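Local coordinates for protein aminopeptidase N (Francisella tularensis subsp. tularensis, PDB 5DLL) that is a zinc-dependent M1-family aminopeptidase that releases N-terminal amino acids from peptides and probably degrades intracellular peptides left by protein breakdown, at residues Asp251-Glu256 with Gly411-Met416; Tyr311-Thr316 with Leu330-Thr335; Asp318-Arg323 with Gln426-Asp431. All blocks are in the same frame, centred on the assembly; numbering follows the deposited sequence.

Interaction 1. Residues Asp251-Glu256 with Gly411-Met416; sequences DRFGLE and GFQKGM
In the catalytic domain of this M1 peptidase, the C-terminal end of helix 236-253 packs against the C-terminal half of helix 390-423 through an amide-aromatic contact between Phe253 and Gln413. The amide of Gln413 stands nearly upright on the phenyl ring, the two planes being 82° apart. Its NE2 lies over the ring centre, 3.7 Å above the plane, while OE1 lies just outside the rim on the same side, 3.5 Å from Phe253 CD2. The Gln413 chain is bent at chi2 (-59°), and this sets the amide over the ring. NE2 also comes within 3.4 Å of Arg252 O, but the angle is too poor for a hydrogen bond; its hydrogen-bond partner is Glu409, one turn earlier on the same helix.

The far end of the phenyl ring meets apolar neighbours. Met416 CG approaches its edge near the ring plane, 4.0 Å from Phe253 CE2, and the same CE2 lies 4.3 Å from Phe412 CE2, at the edge of that second ring. Phe412 and Met416 are one helical turn apart, so both border the tip of Phe253.

Arg252, extended from CG to NE with CG anti to the backbone N (chi1 -178°), crosses Gln413 at about a right angle and carries its guanidinium to salt bridges with Glu341, Asp345 and Glu409. The Glu409 carboxylate thus holds Arg252 through one oxygen and Gln413 through the other, tying the polar ends of both helices' side chains together.

Gly254, with positive phi, takes the chain out of helix 236-253 just past the contact. Arg338 of helix 328-346 adds a cation-pi contact to Phe253, and helix 430-439 packs on Phe412 and Met416 through Met437 and Phe433.

Interaction 2. Residues Tyr311-Thr316 with Leu330-Thr335; sequences YFHNWT and LKEGLT. With ZN (zinc ion), chain B.
His313 and Glu332 meet at the catalytic zinc ion, the first from the HExxH motif and the second from helix 328-346. His313 NE2 binds the metal at 2.2 Å, and Glu332 grips it with both carboxylate oxygens, OE1 and OE2, each 2.0 Å from the zinc. Glu332 is bent at chi2 (-65°), which brings its carboxylate round to the zinc although its CB points away from 311-316. Imidazole and carboxylate stand at right angles (planes 89° apart), and His309 completes the protein ligands.

Hydrogen bonds and charges position these ligands. His313 ND1 donates to Thr316 O (3.0 Å, 156°), which helps fix the rotation of the ring with NE2 facing the metal. Thr316 OG1 donates to Thr335 OG1 at 2.9 Å and is also bonded to Arg338. Lys331 NZ forms a salt bridge with Glu332 OE1 (2.8 Å), approaching from above the carboxylate plane, and a second one with Glu276.

Among the packing contacts, the methyl of Thr335 makes a CH-pi interaction: CG2 sits over the imidazole face, 3.5 Å from the ring centroid. Thr316 CG2 packs on the branched end of Leu334.

Helix 390-423 lies against this pair of segments, with Phe420 touching Thr316, Ile400 touching Leu334 and Tyr393 touching Glu332.

Interaction 3. Residues Asp318-Arg323 with Gln426-Asp431; sequences DRVTCR and QAVTCD
Three backbone hydrogen bonds join Thr321 and Arg323 to Gln426 and Val428, making a short two-stranded parallel sheet of strands 321-322 and 427-428. Thr321 uses both its polar backbone atoms: its N donates to Gln426 O (3.1 Å), and its O receives Val428 N (2.9 Å, 165°). Arg323 N then donates to Val428 O at 3.1 Å, coming from above the carbonyl plane. Ala427 CA adds a C-H contact to Thr321 O.

Just past the pairing, Thr429 is the N-cap of helix 430-439, its hydroxyl accepting a weak bond from Asp431 N.

Thr321 and Ala427 share one face of the sheet, where Thr321 CG2 lies 3.4 Å from Ala427 CB; the Thr321 hydroxyl turns to Tyr197. Val320 and Val428 touch through CG1 and CG2, 3.9 Å apart, and both also pack on Tyr419 of helix 390-423.

At the outer end, Arg323 and Thr429 run side by side in the same direction. The Arg323 chain, bent at chi3 (73°), has a cation-pi contact with Tyr21, and Thr429 CG2 sits over one guanidinium face, 3.4 Å above its plane and offset toward the rim.

All three contacts lie in the peptidase M1 family domain, near its zinc site. Interaction 2 holds the metal; the centres of interactions 1 and 3 are about 13 and about 10 Å from its own, and about 17 Å from each other. Along the chain, interaction 2 is nested within the loop closed by 251-256 and 411-416, while interaction 3 crosses both others, returning from 318-323 to 426-431 just beyond helix 390-423. Neighbouring contacts touch directly: Glu256 O lies 3.1 Å from Trp315 NE1, and His313 O 2.9 Å from Asp318 N, both probable hydrogen bonds. Interactions 2 and 3 share helix 314-319, and segments far apart in sequence meet beside the zinc ligands.

Interaction 1. Residues Asp251-Glu256 with Gly411-Met416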
loop_
_atom_site.group_PDB
_atom_site.type_symbol
_atom_site.label_atom_id
_atom_site.label_comp_id
_atom_site.label_asym_id
_atom_site.label_seq_id
_atom_site.Cartn_x
_atom_site.Cartn_y
_atom_site.Cartn_z
ATOM N N ASP A 251 -9.024 -12.224 -17.713
ATOM C CA ASP A 251 -9.725 -13.393 -17.183
ATOM C C ASP A 251 -10.814 -13.005 -16.184
ATOM O O ASP A 251 -11.970 -13.354 -16.370
ATOM C CB ASP A 251 -8.741 -14.381 -16.533
ATOM C CG ASP A 251 -7.896 -15.148 -17.560
ATOM O OD1 ASP A 251 -8.218 -15.133 -18.771
ATOM O OD2 ASP A 251 -6.899 -15.780 -17.145
ATOM N N ARG A 252 -10.453 -12.266 -15.142
ATOM C CA ARG A 252 -11.400 -11.980 -14.070
ATOM C C ARG A 252 -12.309 -10.771 -14.316
ATOM O O ARG A 252 -13.487 -10.804 -13.955
ATOM C CB ARG A 252 -10.672 -11.805 -12.739
ATOM C CG ARG A 252 -11.638 -11.562 -11.600
ATOM C CD ARG A 252 -11.101 -11.965 -10.242
ATOM N NE ARG A 252 -12.038 -11.526 -9.212
ATOM C CZ ARG A 252 -11.776 -11.463 -7.911
ATOM N NH1 ARG A 252 -10.588 -11.828 -7.437
ATOM N NH2 ARG A 252 -12.719 -11.034 -7.078
ATOM N N PHE A 253 -11.774 -9.706 -14.907
ATOM C CA PHE A 253 -12.528 -8.452 -15.049
ATOM C C PHE A 253 -13.073 -8.177 -16.456
ATOM O O PHE A 253 -13.940 -7.315 -16.626
ATOM C CB PHE A 253 -11.684 -7.269 -14.553
ATOM C CG PHE A 253 -11.825 -7.007 -13.079
ATOM C CD1 PHE A 253 -11.044 -7.691 -12.156
ATOM C CD2 PHE A 253 -12.752 -6.085 -12.611
ATOM C CE1 PHE A 253 -11.183 -7.455 -10.796
ATOM C CE2 PHE A 253 -12.895 -5.844 -11.252
ATOM C CZ PHE A 253 -12.111 -6.532 -10.343
ATOM N N GLY A 254 -12.584 -8.911 -17.450
ATOM C CA GLY A 254 -12.986 -8.690 -18.833
ATOM C C GLY A 254 -12.414 -7.396 -19.387
ATOM O O GLY A 254 -13.024 -6.756 -20.247
ATOM N N LEU A 255 -11.235 -7.014 -18.895
ATOM C CA LEU A 255 -10.591 -5.763 -19.283
ATOM C C LEU A 255 -9.340 -6.024 -20.109
ATOM O O LEU A 255 -8.330 -6.534 -19.606
ATOM C CB LEU A 255 -10.247 -4.929 -18.046
ATOM C CG LEU A 255 -11.472 -4.490 -17.237
ATOM C CD1 LEU A 255 -11.058 -3.841 -15.923
ATOM C CD2 LEU A 255 -12.367 -3.564 -18.050
ATOM N N GLU A 256 -9.435 -5.662 -21.385
ATOM C CA GLU A 256 -8.348 -5.785 -22.340
ATOM C C GLU A 256 -7.582 -4.455 -22.449
ATOM O O GLU A 256 -8.180 -3.371 -22.421
ATOM C CB GLU A 256 -8.938 -6.175 -23.699
ATOM C CG GLU A 256 -7.949 -6.770 -24.686
ATOM C CD GLU A 256 -8.588 -7.100 -26.022
ATOM O OE1 GLU A 256 -9.799 -7.417 -26.052
ATOM O OE2 GLU A 256 -7.874 -7.046 -27.047
ATOM N N GLY A 411 -22.492 -10.412 -9.872
ATOM C CA GLY A 411 -23.178 -9.119 -9.813
ATOM C C GLY A 411 -22.252 -7.921 -9.673
ATOM O O GLY A 411 -22.583 -6.814 -10.100
ATOM N N PHE A 412 -21.094 -8.138 -9.059
ATOM C CA PHE A 412 -20.066 -7.111 -8.956
ATOM C C PHE A 412 -19.459 -6.816 -10.328
ATOM O O PHE A 412 -19.245 -5.654 -10.671
ATOM C CB PHE A 412 -18.983 -7.561 -7.977
ATOM C CG PHE A 412 -17.945 -6.511 -7.682
ATOM C CD1 PHE A 412 -18.209 -5.492 -6.776
ATOM C CD2 PHE A 412 -16.695 -6.559 -8.288
ATOM C CE1 PHE A 412 -17.252 -4.529 -6.489
ATOM C CE2 PHE A 412 -15.736 -5.601 -8.005
ATOM C CZ PHE A 412 -16.016 -4.583 -7.106
ATOM N N GLN A 413 -19.193 -7.864 -11.108
ATOM C CA GLN A 413 -18.716 -7.707 -12.486
ATOM C C GLN A 413 -19.778 -7.073 -13.392
ATOM O O GLN A 413 -19.444 -6.295 -14.284
ATOM C CB GLN A 413 -18.273 -9.049 -13.078
ATOM C CG GLN A 413 -17.074 -9.692 -12.398
ATOM C CD GLN A 413 -15.833 -8.822 -12.415
ATOM O OE1 GLN A 413 -15.658 -7.980 -13.300
ATOM N NE2 GLN A 413 -14.959 -9.021 -11.429
ATOM N N LYS A 414 -21.048 -7.412 -13.172
ATOM C CA LYS A 414 -22.161 -6.718 -13.841
ATOM C C LYS A 414 -22.122 -5.212 -13.564
ATOM O O LYS A 414 -22.448 -4.403 -14.435
ATOM C CB LYS A 414 -23.521 -7.265 -13.384
ATOM C CG LYS A 414 -23.982 -8.552 -14.048
ATOM C CD LYS A 414 -25.379 -8.909 -13.554
ATOM C CE LYS A 414 -25.920 -10.179 -14.194
ATOM N NZ LYS A 414 -25.215 -11.409 -13.735
ATOM N N GLY A 415 -21.746 -4.851 -12.339
ATOM C CA GLY A 415 -21.625 -3.455 -11.938
ATOM C C GLY A 415 -20.420 -2.750 -12.534
ATOM O O GLY A 415 -20.497 -1.563 -12.851
ATOM N N MET A 416 -19.303 -3.469 -12.670
ATOM C CA MET A 416 -18.114 -2.942 -13.357
ATOM C C MET A 416 -18.424 -2.729 -14.833
ATOM O O MET A 416 -18.131 -1.674 -15.391
ATOM C CB MET A 416 -16.929 -3.905 -13.244
ATOM C CG MET A 416 -16.423 -4.140 -11.832
ATOM S SD MET A 416 -15.808 -2.645 -11.041
ATOM C CE MET A 416 -14.447 -2.220 -12.129
#

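Interaction 2. Residues Tyr311-Thr316 with Leu330-Thr335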
loop_
_atom_site.group_PDB
_atom_site.type_symbol
_atom_site.label_atom_id
_atom_site.label_comp_id
_atom_site.label_asym_id
_atom_site.label_seq_id
_atom_site.Cartn_x
_atom_site.Cartn_y
_atom_site.Cartn_z
ATOM N N TYR A 311 -0.814 -1.144 -13.417
ATOM C CA TYR A 311 -1.473 -1.595 -14.650
ATOM C C TYR A 311 -3.002 -1.495 -14.531
ATOM O O TYR A 311 -3.690 -1.141 -15.497
ATOM C CB TYR A 311 -1.061 -3.029 -15.047
ATOM C CG TYR A 311 -1.859 -3.550 -16.235
ATOM C CD1 TYR A 311 -1.538 -3.168 -17.536
ATOM C CD2 TYR A 311 -2.970 -4.381 -16.051
ATOM C CE1 TYR A 311 -2.283 -3.614 -18.622
ATOM C CE2 TYR A 311 -3.721 -4.828 -17.129
ATOM C CZ TYR A 311 -3.375 -4.443 -18.412
ATOM O OH TYR A 311 -4.111 -4.884 -19.488
ATOM N N PHE A 312 -3.526 -1.790 -13.346
ATOM C CA PHE A 312 -4.974 -1.796 -13.124
ATOM C C PHE A 312 -5.574 -0.394 -13.205
ATOM O O PHE A 312 -6.730 -0.245 -13.595
ATOM C CB PHE A 312 -5.315 -2.497 -11.801
ATOM C CG PHE A 312 -4.764 -3.902 -11.702
ATOM C CD1 PHE A 312 -4.731 -4.738 -12.820
ATOM C CD2 PHE A 312 -4.271 -4.388 -10.502
ATOM C CE1 PHE A 312 -4.211 -6.014 -12.742
ATOM C CE2 PHE A 312 -3.753 -5.669 -10.417
ATOM C CZ PHE A 312 -3.725 -6.482 -11.538
ATOM N N HIS A 313 -4.787 0.636 -12.888
ATOM C CA HIS A 313 -5.233 2.026 -13.090
ATOM C C HIS A 313 -5.628 2.326 -14.534
ATOM O O HIS A 313 -6.447 3.212 -14.771
ATOM C CB HIS A 313 -4.168 3.041 -12.662
ATOM C CG HIS A 313 -4.175 3.348 -11.199
ATOM N ND1 HIS A 313 -5.306 3.765 -10.533
ATOM C CD2 HIS A 313 -3.187 3.307 -10.277
ATOM C CE1 HIS A 313 -5.016 3.960 -9.259
ATOM N NE2 HIS A 313 -3.736 3.689 -9.078
ATOM N N ASN A 314 -5.047 1.602 -15.492
ATOM C CA ASN A 314 -5.362 1.806 -16.907
ATOM C C ASN A 314 -6.857 1.938 -17.175
ATOM O O ASN A 314 -7.263 2.734 -18.017
ATOM C CB ASN A 314 -4.793 0.682 -17.772
ATOM C CG ASN A 314 -4.876 0.999 -19.251
ATOM O OD1 ASN A 314 -4.373 2.023 -19.688
ATOM N ND2 ASN A 314 -5.515 0.124 -20.027
ATOM N N TRP A 315 -7.664 1.151 -16.470
ATOM C CA TRP A 315 -9.121 1.275 -16.555
ATOM C C TRP A 315 -9.670 2.069 -15.377
ATOM O O TRP A 315 -10.398 3.036 -15.575
ATOM C CB TRP A 315 -9.793 -0.106 -16.668
ATOM C CG TRP A 315 -9.726 -0.643 -18.065
ATOM C CD1 TRP A 315 -8.788 -1.494 -18.572
ATOM C CD2 TRP A 315 -10.608 -0.324 -19.149
ATOM N NE1 TRP A 315 -9.036 -1.734 -19.903
ATOM C CE2 TRP A 315 -10.148 -1.029 -20.282
ATOM C CE3 TRP A 315 -11.744 0.487 -19.271
ATOM C CZ2 TRP A 315 -10.788 -0.951 -21.520
ATOM C CZ3 TRP A 315 -12.379 0.560 -20.502
ATOM C CH2 TRP A 315 -11.900 -0.154 -21.609
ATOM N N THR A 316 -9.307 1.672 -14.159
ATOM C CA THR A 316 -9.787 2.348 -12.955
ATOM C C THR A 316 -8.847 3.480 -12.543
ATOM O O THR A 316 -8.094 3.366 -11.572
ATOM C CB THR A 316 -9.977 1.362 -11.786
ATOM O OG1 THR A 316 -8.751 0.664 -11.527
ATOM C CG2 THR A 316 -11.081 0.362 -12.118
ATOM N N LEU A 330 -12.120 6.460 -4.657
ATOM C CA LEU A 330 -12.579 5.717 -5.832
ATOM C C LEU A 330 -11.429 5.415 -6.807
ATOM O O LEU A 330 -11.318 4.288 -7.293
ATOM C CB LEU A 330 -13.677 6.497 -6.559
ATOM C CG LEU A 330 -14.177 5.883 -7.872
ATOM C CD1 LEU A 330 -14.785 4.511 -7.618
ATOM C CD2 LEU A 330 -15.174 6.808 -8.551
ATOM N N LYS A 331 -10.591 6.410 -7.112
ATOM C CA LYS A 331 -9.505 6.207 -8.082
ATOM C C LYS A 331 -8.520 5.174 -7.576
ATOM O O LYS A 331 -8.089 4.296 -8.332
ATOM C CB LYS A 331 -8.742 7.500 -8.394
ATOM C CG LYS A 331 -7.626 7.292 -9.418
ATOM C CD LYS A 331 -6.748 8.513 -9.591
ATOM C CE LYS A 331 -5.647 8.588 -8.546
ATOM N NZ LYS A 331 -4.468 7.758 -8.904
ATOM N N GLU A 332 -8.153 5.291 -6.303
ATOM C CA GLU A 332 -7.173 4.387 -5.722
ATOM C C GLU A 332 -7.831 3.210 -5.012
ATOM O O GLU A 332 -7.434 2.072 -5.243
ATOM C CB GLU A 332 -6.190 5.137 -4.811
ATOM C CG GLU A 332 -5.153 5.966 -5.573
ATOM C CD GLU A 332 -4.185 5.138 -6.417
ATOM O OE1 GLU A 332 -3.422 5.797 -7.146
ATOM O OE2 GLU A 332 -4.285 3.902 -6.330
ATOM N N GLY A 333 -8.844 3.464 -4.186
ATOM C CA GLY A 333 -9.530 2.384 -3.458
ATOM C C GLY A 333 -9.975 1.222 -4.342
ATOM O O GLY A 333 -9.778 0.051 -4.002
ATOM N N LEU A 334 -10.582 1.551 -5.477
ATOM C CA LEU A 334 -10.998 0.552 -6.451
ATOM C C LEU A 334 -9.789 -0.199 -7.005
ATOM O O LEU A 334 -9.820 -1.418 -7.108
ATOM C CB LEU A 334 -11.787 1.213 -7.588
ATOM C CG LEU A 334 -12.319 0.318 -8.710
ATOM C CD1 LEU A 334 -13.155 -0.829 -8.159
ATOM C CD2 LEU A 334 -13.128 1.135 -9.706
ATOM N N THR A 335 -8.729 0.530 -7.340
ATOM C CA THR A 335 -7.503 -0.061 -7.879
ATOM C C THR A 335 -6.705 -0.821 -6.812
ATOM O O THR A 335 -5.960 -1.745 -7.137
ATOM C CB THR A 335 -6.589 1.021 -8.501
ATOM O OG1 THR A 335 -7.362 1.903 -9.325
ATOM C CG2 THR A 335 -5.494 0.385 -9.340
HETATM ZN ZN ZN B . -2.548 4.007 -7.312
#

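Interaction 3. Residues Asp318-Arg323 with Gln426-Asp431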
loop_
_atom_site.group_PDB
_atom_site.type_symbol
_atom_site.label_atom_id
_atom_site.label_comp_id
_atom_site.label_asym_id
_atom_site.label_seq_id
_atom_site.Cartn_x
_atom_site.Cartn_y
_atom_site.Cartn_z
ATOM N N ASP A 318 -7.347 5.861 -15.313
ATOM C CA ASP A 318 -6.950 6.512 -16.559
ATOM C C ASP A 318 -8.103 6.581 -17.552
ATOM O O ASP A 318 -8.377 7.628 -18.128
ATOM C CB ASP A 318 -5.756 5.788 -17.203
ATOM C CG ASP A 318 -4.533 5.726 -16.292
ATOM O OD1 ASP A 318 -4.631 6.095 -15.103
ATOM O OD2 ASP A 318 -3.467 5.301 -16.777
ATOM N N ARG A 319 -8.775 5.457 -17.751
ATOM C CA ARG A 319 -9.860 5.382 -18.719
ATOM C C ARG A 319 -11.142 6.008 -18.155
ATOM O O ARG A 319 -11.851 6.718 -18.863
ATOM C CB ARG A 319 -10.078 3.933 -19.131
ATOM C CG ARG A 319 -10.761 3.779 -20.468
ATOM C CD ARG A 319 -9.824 3.981 -21.644
ATOM N NE ARG A 319 -10.587 3.861 -22.884
ATOM C CZ ARG A 319 -10.722 2.751 -23.605
ATOM N NH1 ARG A 319 -10.120 1.619 -23.261
ATOM N NH2 ARG A 319 -11.465 2.777 -24.700
ATOM N N VAL A 320 -11.422 5.735 -16.884
ATOM C CA VAL A 320 -12.418 6.473 -16.108
ATOM C C VAL A 320 -11.701 7.015 -14.883
ATOM O O VAL A 320 -11.142 6.236 -14.108
ATOM C CB VAL A 320 -13.579 5.573 -15.638
ATOM C CG1 VAL A 320 -14.672 6.409 -14.976
ATOM C CG2 VAL A 320 -14.133 4.759 -16.803
ATOM N N THR A 321 -11.730 8.338 -14.709
ATOM C CA THR A 321 -10.942 9.013 -13.671
ATOM C C THR A 321 -11.809 9.651 -12.571
ATOM O O THR A 321 -13.035 9.536 -12.582
ATOM C CB THR A 321 -9.998 10.075 -14.296
ATOM O OG1 THR A 321 -8.983 10.438 -13.351
ATOM C CG2 THR A 321 -10.760 11.326 -14.754
ATOM N N CYS A 322 -11.155 10.299 -11.609
ATOM C CA CYS A 322 -11.854 11.044 -10.561
ATOM C C CYS A 322 -12.187 12.462 -11.038
ATOM O O CYS A 322 -11.393 13.095 -11.729
ATOM C CB CYS A 322 -11.023 11.085 -9.265
ATOM S SG CYS A 322 -9.300 11.634 -9.429
ATOM N N ARG A 323 -13.374 12.943 -10.666
ATOM C CA ARG A 323 -13.844 14.289 -11.017
ATOM C C ARG A 323 -13.052 15.359 -10.276
ATOM O O ARG A 323 -12.694 16.394 -10.850
ATOM C CB ARG A 323 -15.323 14.416 -10.667
ATOM C CG ARG A 323 -15.968 15.735 -11.055
ATOM C CD ARG A 323 -17.303 15.903 -10.351
ATOM N NE ARG A 323 -17.133 16.190 -8.928
ATOM C CZ ARG A 323 -18.129 16.443 -8.081
ATOM N NH1 ARG A 323 -19.394 16.449 -8.500
ATOM N NH2 ARG A 323 -17.858 16.696 -6.804
ATOM N N GLN A 426 -14.863 9.612 -18.829
ATOM C CA GLN A 426 -15.517 10.551 -17.911
ATOM C C GLN A 426 -14.775 10.614 -16.581
ATOM O O GLN A 426 -14.170 9.636 -16.145
ATOM C CB GLN A 426 -16.974 10.161 -17.660
ATOM C CG GLN A 426 -17.929 10.587 -18.764
ATOM C CD GLN A 426 -19.388 10.303 -18.436
ATOM O OE1 GLN A 426 -19.731 9.882 -17.325
ATOM N NE2 GLN A 426 -20.259 10.533 -19.411
ATOM N N ALA A 427 -14.824 11.784 -15.954
ATOM C CA ALA A 427 -14.323 11.974 -14.600
ATOM C C ALA A 427 -15.530 11.982 -13.670
ATOM O O ALA A 427 -16.420 12.821 -13.813
ATOM C CB ALA A 427 -13.555 13.278 -14.504
ATOM N N VAL A 428 -15.559 11.055 -12.720
ATOM C CA VAL A 428 -16.786 10.756 -11.982
ATOM C C VAL A 428 -16.589 10.724 -10.470
ATOM O O VAL A 428 -15.463 10.797 -9.978
ATOM C CB VAL A 428 -17.397 9.416 -12.460
ATOM C CG1 VAL A 428 -17.595 9.439 -13.971
ATOM C CG2 VAL A 428 -16.531 8.230 -12.042
ATOM N N THR A 429 -17.704 10.617 -9.750
ATOM C CA THR A 429 -17.708 10.619 -8.291
ATOM C C THR A 429 -17.895 9.230 -7.688
ATOM O O THR A 429 -18.265 8.282 -8.379
ATOM C CB THR A 429 -18.814 11.537 -7.730
ATOM O OG1 THR A 429 -20.098 10.919 -7.899
ATOM C CG2 THR A 429 -18.799 12.883 -8.431
ATOM N N CYS A 430 -17.652 9.142 -6.382
ATOM C CA CYS A 430 -17.875 7.927 -5.602
ATOM C C CYS A 430 -19.342 7.484 -5.663
ATOM O O CYS A 430 -19.636 6.288 -5.607
ATOM C CB CYS A 430 -17.472 8.154 -4.137
ATOM S SG CYS A 430 -15.698 8.391 -3.838
ATOM N N ASP A 431 -20.255 8.448 -5.765
ATOM C CA ASP A 431 -21.679 8.150 -5.912
ATOM C C ASP A 431 -21.998 7.523 -7.267
ATOM O O ASP A 431 -22.880 6.672 -7.358
ATOM C CB ASP A 431 -22.536 9.404 -5.685
ATOM C CG ASP A 431 -22.828 9.654 -4.208
ATOM O OD1 ASP A 431 -21.935 9.409 -3.364
ATOM O OD2 ASP A 431 -23.958 10.090 -3.892
#